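Local coordinates for type 3 secretion system chaperone PscE (Pseudomonas aeruginosa, PDB 2UWJ), which acts with PscG as a cytoplasmic chaperone that keeps the type III secretion needle protein PscF from polymerising too early, at residues A7-L12 with S65-D70; A29-C34 with A56-L61. All blocks are in the same frame, centred on the assembly; numbering follows the deposited sequence.

Overall arrangement
PscE is an antiparallel hairpin of helix 18-40 and helix 44-68, preceded by the short helix 7-12. Both contacts use helix 44-68, and their centres lie about 18 Å apart. Contact 2 joins the two long helices, with its centre about 5 Å from the centre of the chain. The centre of contact 1 lies about 13 Å from the chain centre, where helix 7-12 folds onto the C-terminal end. Along the chain, contact 2 is nested inside the loop closed by contact 1. Both are built on leucines and both border the partner chaperone PscG. A nickel ion lies about 3 Å from the side chain of Glu-58 in contact 2.

Contact 1: residues A7-L12 with S65-D70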
loop_
_atom_site.group_PDB
_atom_site.type_symbol
_atom_site.label_atom_id
_atom_site.label_comp_id
_atom_site.label_asym_id
_atom_site.label_seq_id
_atom_site.Cartn_x
_atom_site.Cartn_y
_atom_site.Cartn_z
ATOM N N ALA A 7 3.561 -4.371 0.062
ATOM C CA ALA A 7 2.339 -4.504 0.866
ATOM C C ALA A 7 2.027 -5.998 1.091
ATOM O O ALA A 7 1.709 -6.418 2.205
ATOM C CB ALA A 7 1.165 -3.806 0.144
ATOM N N LEU A 8 2.125 -6.800 0.029
ATOM C CA LEU A 8 1.868 -8.247 0.130
ATOM C C LEU A 8 2.754 -8.861 1.231
ATOM O O LEU A 8 2.288 -9.622 2.071
ATOM C CB LEU A 8 2.155 -8.931 -1.226
ATOM C CG LEU A 8 2.291 -10.470 -1.199
ATOM C CD1 LEU A 8 0.949 -11.105 -0.836
ATOM C CD2 LEU A 8 2.736 -10.939 -2.600
ATOM N N GLU A 9 4.040 -8.541 1.243
ATOM C CA GLU A 9 4.909 -9.110 2.276
ATOM C C GLU A 9 4.440 -8.725 3.688
ATOM O O GLU A 9 4.533 -9.524 4.619
ATOM C CB GLU A 9 6.365 -8.668 2.058
ATOM C CG GLU A 9 6.975 -9.334 0.836
ATOM C CD GLU A 9 8.259 -8.654 0.402
ATOM O OE1 GLU A 9 9.329 -8.952 1.003
ATOM O OE2 GLU A 9 8.179 -7.801 -0.506
ATOM N N THR A 10 3.914 -7.509 3.859
ATOM C CA THR A 10 3.419 -7.148 5.200
ATOM C C THR A 10 2.208 -8.049 5.497
ATOM O O THR A 10 2.112 -8.667 6.575
ATOM C CB THR A 10 3.034 -5.655 5.240
ATOM O OG1 THR A 10 4.205 -4.883 4.955
ATOM C CG2 THR A 10 2.472 -5.250 6.602
ATOM N N ARG A 11 1.292 -8.146 4.539
ATOM C CA ARG A 11 0.118 -8.996 4.701
ATOM C C ARG A 11 0.574 -10.402 5.132
ATOM O O ARG A 11 0.034 -10.982 6.075
ATOM C CB ARG A 11 -0.650 -9.061 3.382
ATOM C CG ARG A 11 -2.148 -8.966 3.460
ATOM C CD ARG A 11 -2.664 -8.052 2.303
ATOM N NE ARG A 11 -2.413 -8.560 0.938
ATOM C CZ ARG A 11 -1.903 -7.844 -0.076
ATOM N NH1 ARG A 11 -1.563 -6.567 0.082
ATOM N NH2 ARG A 11 -1.743 -8.404 -1.268
ATOM N N LEU A 12 1.589 -10.936 4.463
ATOM C CA LEU A 12 2.108 -12.270 4.784
ATOM C C LEU A 12 2.937 -12.368 6.081
ATOM O O LEU A 12 3.228 -13.460 6.533
ATOM C CB LEU A 12 2.984 -12.780 3.625
ATOM C CG LEU A 12 2.427 -12.962 2.223
ATOM C CD1 LEU A 12 3.610 -13.242 1.271
ATOM C CD2 LEU A 12 1.414 -14.104 2.168
ATOM N N SER A 65 6.271 -19.535 -1.862
ATOM C CA SER A 65 7.022 -20.468 -1.031
ATOM C C SER A 65 8.257 -19.827 -0.477
ATOM O O SER A 65 8.563 -20.000 0.696
ATOM C CB SER A 65 7.451 -21.707 -1.814
ATOM O OG SER A 65 6.314 -22.489 -2.060
ATOM N N GLN A 66 8.988 -19.104 -1.306
ATOM C CA GLN A 66 10.196 -18.429 -0.822
ATOM C C GLN A 66 9.869 -17.276 0.156
ATOM O O GLN A 66 10.612 -17.028 1.123
ATOM C CB GLN A 66 11.004 -17.880 -1.998
ATOM C CG GLN A 66 12.521 -17.950 -1.753
ATOM C CD GLN A 66 13.184 -16.580 -1.668
ATOM O OE1 GLN A 66 12.900 -15.776 -0.769
ATOM N NE2 GLN A 66 14.085 -16.310 -2.602
ATOM N N LEU A 67 8.770 -16.561 -0.075
ATOM C CA LEU A 67 8.419 -15.459 0.834
ATOM C C LEU A 67 7.976 -15.951 2.241
ATOM O O LEU A 67 8.127 -15.242 3.243
ATOM C CB LEU A 67 7.279 -14.600 0.226
ATOM C CG LEU A 67 7.607 -13.844 -1.095
ATOM C CD1 LEU A 67 6.398 -12.964 -1.523
ATOM C CD2 LEU A 67 8.811 -12.957 -0.894
ATOM N N THR A 68 7.425 -17.156 2.304
ATOM C CA THR A 68 6.893 -17.679 3.545
ATOM C C THR A 68 7.670 -18.799 4.184
ATOM O O THR A 68 7.222 -19.342 5.191
ATOM C CB THR A 68 5.468 -18.228 3.346
ATOM O OG1 THR A 68 5.514 -19.322 2.421
ATOM C CG2 THR A 68 4.540 -17.148 2.820
ATOM N N GLU A 69 8.812 -19.169 3.624
ATOM C CA GLU A 69 9.548 -20.275 4.206
ATOM C C GLU A 69 10.270 -19.836 5.465
ATOM O O GLU A 69 10.848 -18.733 5.505
ATOM C CB GLU A 69 10.537 -20.845 3.209
ATOM C CG GLU A 69 11.802 -20.058 3.083
ATOM C CD GLU A 69 12.692 -20.649 2.023
ATOM O OE1 GLU A 69 13.818 -20.135 1.840
ATOM O OE2 GLU A 69 12.253 -21.630 1.366
ATOM N N ASP A 70 10.211 -20.702 6.487
ATOM C CA ASP A 70 10.849 -20.457 7.790
ATOM C C ASP A 70 12.307 -20.900 7.768
ATOM O O ASP A 70 13.209 -20.066 7.758
ATOM C CB ASP A 70 10.092 -21.199 8.906
ATOM O OXT ASP A 70 12.531 -22.130 7.732
#
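Leu-67 reaches across to Leu-8, Glu-9 and Leu-12, and so packs the end of helix 44-68 against the short helix 7-12. This closes the open end of a helical hairpin with a third, N-terminal helix. The contact is made of carbon atoms alone, and no hydrogen bond joins the two segments.

Gln-66 faces another subunit: its NE2 makes a weak hydrogen bond to Gln-19 O of the PscG chain. Leu-67 does most of the work. Its CG lies anti to the carbonyl carbon (chi1 -64°). Its CD1 meets three side chains of helix 7-12. CD1 lies 4.3 Å from CD2 of Leu-8. It is 4.4 Å from CG of Glu-9, so it meets the methylene part of that side chain. The carboxylate of Glu-9 is engaged within its own chain, where OE2 is hydrogen-bonded to Thr-6 OG1. Leu-67 also touches Gln-19 of the PscG chain, and Leu-8 packs on Leu-12 of the PscG chain. This end of the hairpin therefore borders the partner protein.

Thr-68 ends the contact on the exposed side. Its OG1 is hydrogen-bonded to Leu-64 O. Its methyl carbon CG2 instead comes within 4.3 Å of CD1 of Leu-12. Leu-12 also rests on His-19 and Ala-20 of helix 18-40. The side chains of Leu-12 and Leu-67 cross at about a right angle, with CD1 of Leu-12 4.0 Å from both CB and CD1 of Leu-67.

Contact 2: residues A29-C34 with A56-L61; sequences AALAEC and ALEGGL
Leu-57 points its CD1 methyl at the backbone of helix 18-40, between Ala-30 and Leu-31. This CD1 is 3.5 Å from Leu-31 N and also touches the carbonyl carbon of Ala-30. The CB of Ala-30 is 3.7 Å from the same CD1 and lies against CD2 as well, so the branched end of Leu-57 straddles it.

Leu-31 extends from helix 18-40 toward helix 44-68. Its CG is anti to the backbone N (chi1 174°). Its CB lies 4.2 Å from CD1 of Leu-57. Its CD2 meets two further side chains. CD2 is 3.8 Å from CG of Glu-58, and the two side chains cross at about a right angle. CD2 is also 3.9 Å from CD1 of Leu-61, which approaches at a slant. Only the aliphatic part of Glu-58 joins this packing. Its carboxylate forms a salt bridge with Arg-35, and the side chain lies about 3 Å from a bound nickel ion.

The segment axes approach to 9.6 Å at 152°, nearly antiparallel. Leu-57 also packs on Leu-9 of the PscG chain. Leucines from both helices thus meet across the antiparallel helical hairpin of PscE, whose first long helix is predicted to be coiled coil.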
loop_
_atom_site.group_PDB
_atom_site.type_symbol
_atom_site.label_atom_id
_atom_site.label_comp_id
_atom_site.label_asym_id
_atom_site.label_seq_id
_atom_site.Cartn_x
_atom_site.Cartn_y
_atom_site.Cartn_z
ATOM N N ALA A 29 -5.493 -23.824 -7.322
ATOM C CA ALA A 29 -6.765 -24.089 -7.997
ATOM C C ALA A 29 -6.695 -23.570 -9.425
ATOM O O ALA A 29 -7.080 -24.288 -10.355
ATOM C CB ALA A 29 -7.946 -23.426 -7.250
ATOM N N ALA A 30 -6.220 -22.326 -9.617
ATOM C CA ALA A 30 -6.114 -21.773 -10.967
ATOM C C ALA A 30 -5.101 -22.582 -11.825
ATOM O O ALA A 30 -5.308 -22.796 -13.031
ATOM C CB ALA A 30 -5.701 -20.251 -10.911
ATOM N N LEU A 31 -4.020 -23.052 -11.229
ATOM C CA LEU A 31 -3.046 -23.809 -12.012
ATOM C C LEU A 31 -3.648 -25.179 -12.433
ATOM O O LEU A 31 -3.409 -25.677 -13.556
ATOM C CB LEU A 31 -1.783 -24.035 -11.198
ATOM C CG LEU A 31 -0.732 -24.945 -11.835
ATOM C CD1 LEU A 31 -0.270 -24.397 -13.212
ATOM C CD2 LEU A 31 0.430 -25.114 -10.833
ATOM N N ALA A 32 -4.440 -25.782 -11.549
ATOM C CA ALA A 32 -5.051 -27.096 -11.895
ATOM C C ALA A 32 -6.073 -26.940 -13.052
ATOM O O ALA A 32 -6.107 -27.768 -13.960
ATOM C CB ALA A 32 -5.706 -27.749 -10.625
ATOM N N GLU A 33 -6.858 -25.861 -13.055
ATOM C CA GLU A 33 -7.823 -25.638 -14.128
ATOM C C GLU A 33 -7.072 -25.433 -15.406
ATOM O O GLU A 33 -7.479 -25.886 -16.475
ATOM C CB GLU A 33 -8.677 -24.386 -13.912
ATOM C CG GLU A 33 -9.448 -24.329 -12.617
ATOM C CD GLU A 33 -10.386 -23.116 -12.542
ATOM O OE1 GLU A 33 -10.128 -22.099 -13.239
ATOM O OE2 GLU A 33 -11.380 -23.175 -11.777
ATOM N N CYS A 34 -5.967 -24.699 -15.296
ATOM C CA CYS A 34 -5.149 -24.416 -16.448
ATOM C C CYS A 34 -4.591 -25.738 -17.072
ATOM O O CYS A 34 -4.627 -25.954 -18.297
ATOM C CB CYS A 34 -4.023 -23.422 -16.000
ATOM S SG CYS A 34 -3.279 -22.633 -17.344
ATOM N N ALA A 56 3.077 -18.587 -15.231
ATOM C CA ALA A 56 2.931 -17.419 -14.327
ATOM C C ALA A 56 2.444 -17.885 -12.969
ATOM O O ALA A 56 2.911 -17.447 -11.940
ATOM C CB ALA A 56 1.932 -16.433 -14.892
ATOM N N LEU A 57 1.482 -18.803 -12.979
ATOM C CA LEU A 57 0.933 -19.346 -11.739
ATOM C C LEU A 57 1.979 -20.172 -10.995
ATOM O O LEU A 57 2.114 -20.045 -9.760
ATOM C CB LEU A 57 -0.311 -20.196 -12.064
ATOM C CG LEU A 57 -1.561 -19.399 -12.425
ATOM C CD1 LEU A 57 -2.663 -20.399 -13.021
ATOM C CD2 LEU A 57 -2.084 -18.694 -11.166
ATOM N N GLU A 58 2.712 -21.024 -11.722
ATOM C CA GLU A 58 3.786 -21.820 -11.088
ATOM C C GLU A 58 4.833 -20.831 -10.526
ATOM O O GLU A 58 5.398 -21.083 -9.480
ATOM C CB GLU A 58 4.495 -22.702 -12.110
ATOM C CG GLU A 58 3.700 -23.941 -12.454
ATOM C CD GLU A 58 4.247 -24.671 -13.665
ATOM O OE1 GLU A 58 5.125 -24.123 -14.387
ATOM O OE2 GLU A 58 3.760 -25.798 -13.893
ATOM N N GLY A 59 5.105 -19.735 -11.254
ATOM C CA GLY A 59 6.058 -18.754 -10.726
ATOM C C GLY A 59 5.528 -18.109 -9.428
ATOM O O GLY A 59 6.274 -17.877 -8.454
ATOM N N GLY A 60 4.236 -17.793 -9.418
ATOM C CA GLY A 60 3.638 -17.214 -8.214
ATOM C C GLY A 60 3.757 -18.137 -7.006
ATOM O O GLY A 60 4.022 -17.686 -5.888
ATOM N N LEU A 61 3.519 -19.438 -7.216
ATOM C CA LEU A 61 3.606 -20.429 -6.131
ATOM C C LEU A 61 5.048 -20.532 -5.648
ATOM O O LEU A 61 5.321 -20.649 -4.443
ATOM C CB LEU A 61 3.104 -21.806 -6.626
ATOM C CG LEU A 61 1.561 -21.810 -6.752
ATOM C CD1 LEU A 61 1.129 -22.959 -7.686
ATOM C CD2 LEU A 61 0.928 -22.010 -5.356
#